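Local coordinates for protein carbohydrate deacetylase Agd3 (PDB 6NWZ) that probably removes N-acetyl groups from the exopolysaccharide galactosaminogalactan as a zinc-binding carbohydrate esterase, a step required for Aspergillus fumigatus biofilm formation, at residues A[26-31]-A[72-77]; A[115-120]-A[234-239]. One frame throughout, in Å; residues are numbered along the deposited sequence.

Contact 1 joins two parallel strands of the CBM87 region, and contact 2 packs the end of helix 224-237 on the next strand of the same sheet. Their centres lie about 10 Å apart, and strands 76-80 and 115-119, one from each contact, are neighbours: probable hydrogen bonds run from V117 N to I77 O (2.7 Å) and from I77 N to R115 O (3.2 Å). Both contacts are largely buried, with partly exposed residues at N26, N73 and G75 in the first and at R115 and R239 in the second. Main-chain bonds and apolar packing carry contact 1; stacked guanidinium and indole groups dominate contact 2, beside zinc ligand E210.

Contact 1: residues A[26-31]-A[72-77]; sequences NILVIA and GNYGGI
Two backbone hydrogen bonds tie N26 and L28 to the segment 72-77. G75 N donates to N26 O over 2.9 Å along a bent path, whereas the bond from L28 N to G76 O, also 2.9 Å, is straighter, with an N-H...O angle of 169°. Weaker CA-H...O contacts accompany them: Y74 CA approaches N26 O, and I77 CA lies 3.3 Å from L28 O. L28 and I77 form a parallel bridge, which places strand 22-31 beside strand 76-80 in the CBM87 region.

The aromatic contact centres on Y74. Its ring meets L28 CB in an off-centre CH-pi interaction, 4.1 Å from CB to the ring centroid; L28 CD1 adds a looser touch at CE1. N26 runs alongside the tyrosine, with its amide plane turned 58° from the ring and OD1 3.6 Å from Y74 CE1. That oxygen also takes part in a hydrogen bond with T52 OG1, which ties the amide to strand 51-55.

Methyl packing flanks the backbone. I27 has CG1 beside its backbone N, and the terminal CD1 folds back to lie against the main chain of G76, 3.7 Å from G76 CA. Farther along, I30 and I77 point the same way, and I30 CD1 meets I77 CG2 at 4.1 Å.

The chemistry therefore divides by position: main-chain polar groups set the alignment of the segments, while L28, I30, Y74 and I77 supply apolar surface, and the N26 amide, the polar group of segment 26-31 beside the tyrosine, has its OD1 held by T52 of strand 51-55.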
ATOM      1  N   ASN A  26      16.960   7.084  15.925  1.00 42.56           N
ATOM      2  CA  ASN A  26      16.020   8.096  15.466  1.00 48.71           C
ATOM      3  C   ASN A  26      16.604   8.844  14.272  1.00 54.58           C
ATOM      4  O   ASN A  26      17.767   9.256  14.299  1.00 68.46           O
ATOM      5  CB  ASN A  26      15.701   9.063  16.602  1.00 51.19           C
ATOM      6  CG  ASN A  26      14.415   9.816  16.375  1.00 54.16           C
ATOM      7  OD1 ASN A  26      14.425  10.970  15.950  1.00 59.70           O
ATOM      8  ND2 ASN A  26      13.294   9.162  16.650  1.00 55.91           N
ATOM      9  N   ILE A  27      15.800   9.016  13.227  1.00 42.97           N
ATOM     10  CA  ILE A  27      16.246   9.683  12.006  1.00 40.25           C
ATOM     11  C   ILE A  27      15.872  11.158  12.079  1.00 51.41           C
ATOM     12  O   ILE A  27      14.701  11.505  12.274  1.00 45.24           O
ATOM     13  CB  ILE A  27      15.638   9.018  10.762  1.00 30.79           C
ATOM     14  CG1 ILE A  27      16.102   7.567  10.661  1.00 47.17           C
ATOM     15  CG2 ILE A  27      16.036   9.774   9.510  1.00 29.14           C
ATOM     16  CD1 ILE A  27      17.602   7.422  10.523  1.00 38.98           C
ATOM     17  N   LEU A  28      16.867  12.030  11.923  1.00 39.66           N
ATOM     18  CA  LEU A  28      16.653  13.473  11.939  1.00 38.81           C
ATOM     19  C   LEU A  28      16.391  13.964  10.519  1.00 43.73           C
ATOM     20  O   LEU A  28      17.250  13.831   9.639  1.00 39.55           O
ATOM     21  CB  LEU A  28      17.858  14.192  12.542  1.00 39.88           C
ATOM     22  CG  LEU A  28      17.776  15.717  12.594  1.00 45.03           C
ATOM     23  CD1 LEU A  28      16.551  16.154  13.388  1.00 37.56           C
ATOM     24  CD2 LEU A  28      19.053  16.303  13.182  1.00 36.97           C
ATOM     25  N   VAL A  29      15.206  14.531  10.297  1.00 45.72           N
ATOM     26  CA  VAL A  29      14.796  15.035   8.992  1.00 42.97           C
ATOM     27  C   VAL A  29      14.797  16.553   9.051  1.00 37.36           C
ATOM     28  O   VAL A  29      14.066  17.150   9.850  1.00 46.68           O
ATOM     29  CB  VAL A  29      13.416  14.499   8.580  1.00 34.25           C
ATOM     30  CG1 VAL A  29      12.951  15.176   7.309  1.00 29.72           C
ATOM     31  CG2 VAL A  29      13.470  12.992   8.395  1.00 29.56           C
ATOM     32  N   ILE A  30      15.610  17.175   8.200  1.00 39.72           N
ATOM     33  CA  ILE A  30      15.784  18.624   8.159  1.00 41.02           C
ATOM     34  C   ILE A  30      15.248  19.125   6.826  1.00 42.57           C
ATOM     35  O   ILE A  30      15.683  18.667   5.763  1.00 40.53           O
ATOM     36  CB  ILE A  30      17.257  19.019   8.348  1.00 44.80           C
ATOM     37  CG1 ILE A  30      17.765  18.544   9.713  1.00 33.49           C
ATOM     38  CG2 ILE A  30      17.429  20.521   8.197  1.00 49.18           C
ATOM     39  CD1 ILE A  30      19.240  18.770   9.931  1.00 33.76           C
ATOM     40  N   ALA A  31      14.309  20.068   6.881  1.00 35.67           N
ATOM     41  CA  ALA A  31      13.686  20.599   5.677  1.00 35.36           C
ATOM     42  C   ALA A  31      13.218  22.023   5.947  1.00 45.96           C
ATOM     43  O   ALA A  31      13.264  22.508   7.080  1.00 62.18           O
ATOM     44  CB  ALA A  31      12.523  19.712   5.212  1.00 33.62           C
ATOM     45  N   GLY A  72      24.790   8.952  21.058  1.00 62.53           N
ATOM     46  CA  GLY A  72      24.327   9.750  19.935  1.00 60.65           C
ATOM     47  C   GLY A  72      22.815   9.681  19.820  1.00 66.00           C
ATOM     48  O   GLY A  72      22.223   8.599  19.901  1.00 76.24           O
ATOM     49  N   ASN A  73      22.186  10.840  19.624  1.00 51.97           N
ATOM     50  CA  ASN A  73      20.732  10.922  19.639  1.00 54.38           C
ATOM     51  C   ASN A  73      20.084  10.582  18.304  1.00 53.89           C
ATOM     52  O   ASN A  73      18.858  10.435  18.255  1.00 60.94           O
ATOM     53  CB  ASN A  73      20.288  12.322  20.068  1.00 49.39           C
ATOM     54  CG  ASN A  73      20.312  12.501  21.569  1.00 65.52           C
ATOM     55  OD1 ASN A  73      20.880  11.683  22.292  1.00 64.24           O
ATOM     56  ND2 ASN A  73      19.693  13.574  22.048  1.00 74.93           N
ATOM     57  N   TYR A  74      20.859  10.449  17.230  1.00 46.85           N
ATOM     58  CA  TYR A  74      20.282  10.237  15.910  1.00 48.75           C
ATOM     59  C   TYR A  74      21.124   9.252  15.116  1.00 39.09           C
ATOM     60  O   TYR A  74      22.354   9.356  15.090  1.00 49.84           O
ATOM     61  CB  TYR A  74      20.153  11.561  15.150  1.00 43.61           C
ATOM     62  CG  TYR A  74      19.278  12.562  15.867  1.00 47.17           C
ATOM     63  CD1 TYR A  74      17.893  12.509  15.757  1.00 48.99           C
ATOM     64  CD2 TYR A  74      19.835  13.548  16.669  1.00 55.72           C
ATOM     65  CE1 TYR A  74      17.089  13.418  16.418  1.00 51.83           C
ATOM     66  CE2 TYR A  74      19.041  14.462  17.332  1.00 61.51           C
ATOM     67  CZ  TYR A  74      17.669  14.393  17.204  1.00 56.01           C
ATOM     68  OH  TYR A  74      16.879  15.306  17.866  1.00 60.33           O
ATOM     69  N   GLY A  75      20.454   8.298  14.479  1.00 36.77           N
ATOM     70  CA  GLY A  75      21.091   7.289  13.664  1.00 36.40           C
ATOM     71  C   GLY A  75      21.260   7.670  12.219  1.00 44.18           C
ATOM     72  O   GLY A  75      21.902   6.944  11.453  1.00 47.55           O
ATOM     73  N   GLY A  76      20.700   8.804  11.822  1.00 37.19           N
ATOM     74  CA  GLY A  76      20.813   9.258  10.453  1.00 36.28           C
ATOM     75  C   GLY A  76      20.278  10.662  10.333  1.00 40.20           C
ATOM     76  O   GLY A  76      19.526  11.137  11.192  1.00 48.68           O
ATOM     77  N   ILE A  77      20.691  11.329   9.261  1.00 35.16           N
ATOM     78  CA  ILE A  77      20.278  12.697   8.985  1.00 36.43           C
ATOM     79  C   ILE A  77      19.859  12.785   7.525  1.00 44.41           C
ATOM     80  O   ILE A  77      20.565  12.286   6.641  1.00 41.32           O
ATOM     81  CB  ILE A  77      21.397  13.711   9.286  1.00 39.58           C
ATOM     82  CG1 ILE A  77      21.984  13.461  10.681  1.00 43.98           C
ATOM     83  CG2 ILE A  77      20.858  15.125   9.175  1.00 30.60           C
ATOM     84  CD1 ILE A  77      23.319  14.137  10.931  1.00 33.01           C
TER

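Contact 2: residues A[115-120]-A[234-239]; sequences RMVQFD and ITWLTR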
ATOM      1  N   ARG A 115      25.415   8.293   9.076  1.00 47.79           N
ATOM      2  CA  ARG A 115      25.335   8.669   7.674  1.00 43.15           C
ATOM      3  C   ARG A 115      24.336   9.804   7.471  1.00 41.90           C
ATOM      4  O   ARG A 115      23.466  10.059   8.307  1.00 45.19           O
ATOM      5  CB  ARG A 115      24.947   7.460   6.824  1.00 27.12           C
ATOM      6  CG  ARG A 115      26.032   6.395   6.760  1.00 37.23           C
ATOM      7  CD  ARG A 115      25.543   5.129   6.081  1.00 38.78           C
ATOM      8  NE  ARG A 115      26.638   4.204   5.805  1.00 44.83           N
ATOM      9  CZ  ARG A 115      26.489   3.027   5.207  1.00 43.18           C
ATOM     10  NH1 ARG A 115      25.286   2.620   4.825  1.00 36.70           N
ATOM     11  NH2 ARG A 115      27.543   2.256   4.989  1.00 36.43           N
ATOM     12  N   MET A 116      24.482  10.493   6.338  1.00 42.91           N
ATOM     13  CA  MET A 116      23.607  11.594   5.962  1.00 39.02           C
ATOM     14  C   MET A 116      23.127  11.410   4.529  1.00 43.37           C
ATOM     15  O   MET A 116      23.893  10.990   3.656  1.00 33.93           O
ATOM     16  CB  MET A 116      24.314  12.948   6.099  1.00 30.69           C
ATOM     17  CG  MET A 116      23.532  14.119   5.532  1.00 26.61           C
ATOM     18  SD  MET A 116      24.386  15.693   5.721  1.00 41.00           S
ATOM     19  CE  MET A 116      24.384  15.866   7.504  1.00 35.69           C
ATOM     20  N   VAL A 117      21.858  11.729   4.294  1.00 33.01           N
ATOM     21  CA  VAL A 117      21.254  11.673   2.970  1.00 25.47           C
ATOM     22  C   VAL A 117      20.808  13.078   2.590  1.00 35.86           C
ATOM     23  O   VAL A 117      20.184  13.775   3.397  1.00 35.65           O
ATOM     24  CB  VAL A 117      20.070  10.692   2.930  1.00 29.94           C
ATOM     25  CG1 VAL A 117      19.310  10.823   1.618  1.00 21.39           C
ATOM     26  CG2 VAL A 117      20.560   9.265   3.131  1.00 29.99           C
ATOM     27  N   GLN A 118      21.136  13.493   1.369  1.00 33.72           N
ATOM     28  CA  GLN A 118      20.695  14.776   0.832  1.00 31.82           C
ATOM     29  C   GLN A 118      20.074  14.550  -0.537  1.00 38.57           C
ATOM     30  O   GLN A 118      20.712  13.974  -1.422  1.00 38.79           O
ATOM     31  CB  GLN A 118      21.856  15.765   0.729  1.00 29.44           C
ATOM     32  CG  GLN A 118      22.514  16.079   2.048  1.00 38.94           C
ATOM     33  CD  GLN A 118      23.069  17.482   2.081  1.00 36.27           C
ATOM     34  OE1 GLN A 118      22.409  18.432   1.656  1.00 45.52           O
ATOM     35  NE2 GLN A 118      24.289  17.623   2.581  1.00 32.09           N
ATOM     36  N   PHE A 119      18.836  15.003  -0.711  1.00 34.63           N
ATOM     37  CA  PHE A 119      18.170  14.918  -1.998  1.00 30.41           C
ATOM     38  C   PHE A 119      17.618  16.283  -2.378  1.00 37.43           C
ATOM     39  O   PHE A 119      17.417  17.157  -1.529  1.00 30.97           O
ATOM     40  CB  PHE A 119      17.057  13.848  -2.011  1.00 20.99           C
ATOM     41  CG  PHE A 119      15.930  14.096  -1.034  1.00 30.20           C
ATOM     42  CD1 PHE A 119      14.909  14.994  -1.329  1.00 28.88           C
ATOM     43  CD2 PHE A 119      15.863  13.386   0.156  1.00 37.21           C
ATOM     44  CE1 PHE A 119      13.863  15.205  -0.436  1.00 34.26           C
ATOM     45  CE2 PHE A 119      14.819  13.590   1.052  1.00 39.11           C
ATOM     46  CZ  PHE A 119      13.818  14.501   0.754  1.00 34.71           C
ATOM     47  N   ASP A 120      17.377  16.448  -3.680  1.00 37.87           N
ATOM     48  CA  ASP A 120      16.963  17.725  -4.262  1.00 29.48           C
ATOM     49  C   ASP A 120      18.051  18.782  -4.081  1.00 34.63           C
ATOM     50  O   ASP A 120      17.777  19.938  -3.756  1.00 47.57           O
ATOM     51  CB  ASP A 120      15.626  18.197  -3.683  1.00 31.43           C
ATOM     52  CG  ASP A 120      14.992  19.304  -4.500  1.00 39.92           C
ATOM     53  OD1 ASP A 120      15.409  19.505  -5.661  1.00 48.49           O
ATOM     54  OD2 ASP A 120      14.082  19.981  -3.976  1.00 42.20           O
ATOM     55  N   ILE A 234      16.925   5.070   2.320  1.00 33.02           N
ATOM     56  CA  ILE A 234      16.480   4.581   3.624  1.00 30.11           C
ATOM     57  C   ILE A 234      17.296   3.363   4.043  1.00 36.36           C
ATOM     58  O   ILE A 234      17.784   3.283   5.177  1.00 40.84           O
ATOM     59  CB  ILE A 234      14.974   4.269   3.604  1.00 28.51           C
ATOM     60  CG1 ILE A 234      14.167   5.556   3.430  1.00 28.24           C
ATOM     61  CG2 ILE A 234      14.569   3.540   4.881  1.00 23.17           C
ATOM     62  CD1 ILE A 234      12.679   5.329   3.344  1.00 22.19           C
ATOM     63  N   THR A 235      17.453   2.394   3.135  1.00 29.47           N
ATOM     64  CA  THR A 235      18.227   1.198   3.456  1.00 29.40           C
ATOM     65  C   THR A 235      19.686   1.541   3.724  1.00 41.13           C
ATOM     66  O   THR A 235      20.316   0.962   4.616  1.00 37.42           O
ATOM     67  CB  THR A 235      18.132   0.179   2.320  1.00 26.20           C
ATOM     68  OG1 THR A 235      16.759  -0.049   1.979  1.00 30.00           O
ATOM     69  CG2 THR A 235      18.764  -1.136   2.740  1.00 22.78           C
ATOM     70  N   TRP A 236      20.243   2.477   2.953  1.00 45.12           N
ATOM     71  CA  TRP A 236      21.633   2.871   3.158  1.00 37.64           C
ATOM     72  C   TRP A 236      21.797   3.663   4.449  1.00 42.37           C
ATOM     73  O   TRP A 236      22.764   3.456   5.191  1.00 36.65           O
ATOM     74  CB  TRP A 236      22.127   3.683   1.961  1.00 25.26           C
ATOM     75  CG  TRP A 236      23.548   4.141   2.087  1.00 31.52           C
ATOM     76  CD1 TRP A 236      24.668   3.424   1.780  1.00 34.27           C
ATOM     77  CD2 TRP A 236      24.005   5.420   2.547  1.00 40.35           C
ATOM     78  NE1 TRP A 236      25.793   4.175   2.024  1.00 39.91           N
ATOM     79  CE2 TRP A 236      25.414   5.404   2.496  1.00 44.36           C
ATOM     80  CE3 TRP A 236      23.361   6.576   3.000  1.00 38.21           C
ATOM     81  CZ2 TRP A 236      26.189   6.496   2.880  1.00 38.01           C
ATOM     82  CZ3 TRP A 236      24.135   7.661   3.380  1.00 33.39           C
ATOM     83  CH2 TRP A 236      25.533   7.611   3.318  1.00 27.25           C
ATOM     84  N   LEU A 237      20.861   4.576   4.734  1.00 35.43           N
ATOM     85  CA  LEU A 237      20.980   5.400   5.933  1.00 30.27           C
ATOM     86  C   LEU A 237      20.921   4.562   7.201  1.00 28.78           C
ATOM     87  O   LEU A 237      21.579   4.893   8.190  1.00 35.43           O
ATOM     88  CB  LEU A 237      19.877   6.457   5.961  1.00 25.57           C
ATOM     89  CG  LEU A 237      19.937   7.492   7.077  1.00 32.86           C
ATOM     90  CD1 LEU A 237      21.207   8.308   6.944  1.00 38.24           C
ATOM     91  CD2 LEU A 237      18.712   8.382   7.012  1.00 36.55           C
ATOM     92  N   THR A 238      20.142   3.485   7.196  1.00 38.51           N
ATOM     93  CA  THR A 238      19.980   2.641   8.369  1.00 37.01           C
ATOM     94  C   THR A 238      20.891   1.422   8.352  1.00 43.02           C
ATOM     95  O   THR A 238      20.843   0.621   9.291  1.00 42.76           O
ATOM     96  CB  THR A 238      18.523   2.180   8.496  1.00 43.82           C
ATOM     97  OG1 THR A 238      18.192   1.336   7.389  1.00 50.28           O
ATOM     98  CG2 THR A 238      17.576   3.369   8.521  1.00 30.47           C
ATOM     99  N   ARG A 239      21.711   1.259   7.312  1.00 38.02           N
ATOM    100  CA  ARG A 239      22.524   0.062   7.099  1.00 39.39           C
ATOM    101  C   ARG A 239      21.689  -1.219   7.107  1.00 41.25           C
ATOM    102  O   ARG A 239      22.208  -2.299   7.406  1.00 40.75           O
ATOM    103  CB  ARG A 239      23.652  -0.040   8.134  1.00 34.79           C
ATOM    104  CG  ARG A 239      24.715   1.039   8.010  1.00 35.25           C
ATOM    105  CD  ARG A 239      25.745   0.930   9.119  1.00 34.44           C
ATOM    106  NE  ARG A 239      26.892   1.800   8.887  1.00 43.88           N
ATOM    107  CZ  ARG A 239      26.962   3.063   9.293  1.00 42.96           C
ATOM    108  NH1 ARG A 239      25.944   3.605   9.947  1.00 43.94           N
ATOM    109  NH2 ARG A 239      28.045   3.784   9.044  1.00 36.62           N
TER
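R115 and L237 bring the two backbones nearest, CA to CA 5.7 Å, where strand 115-119 meets the last turn of helix 224-237. This is helix-on-sheet packing in the CBM87 region, and the helix closes in a Schellman motif with R239 at positive phi.

The extended R115 side chain lies across W236. Its guanidinium stacks flat on the indole, the planes 11° apart, and CZ sits 3.8 Å from the centroid of the five-membered ring in a cation-pi interaction. Farther back along the chain, CD covers the six-membered ring at 3.5 Å from its centroid, a CH-pi contact. With W236 CG anti to its own N (chi1 180°), the indole edge reaches the strand, where CZ3 approaches M116 O and CE3 packs 3.9 Å from V117 CG2. V117 CG2 also meets L237 CD1.

R239 CG sits toward the rim over the face of the R115 guanidinium opposite the indole. The two guanidinium groups, R115 NE to R239 NH2 3.6 Å, converge on the acidic zinc site, which would favour their close approach: R115 NE forms a salt bridge with zinc ligand E210, and R239 NH2 hydrogen-bonds to L684 O at the C-terminal end of the chain.

The helix end also restrains the guanidinium's rotation, alongside the salt bridge to E210: R115 NH1 donates to W236 O over 2.7 Å, the oxygen lying only 6° out of the guanidinium plane.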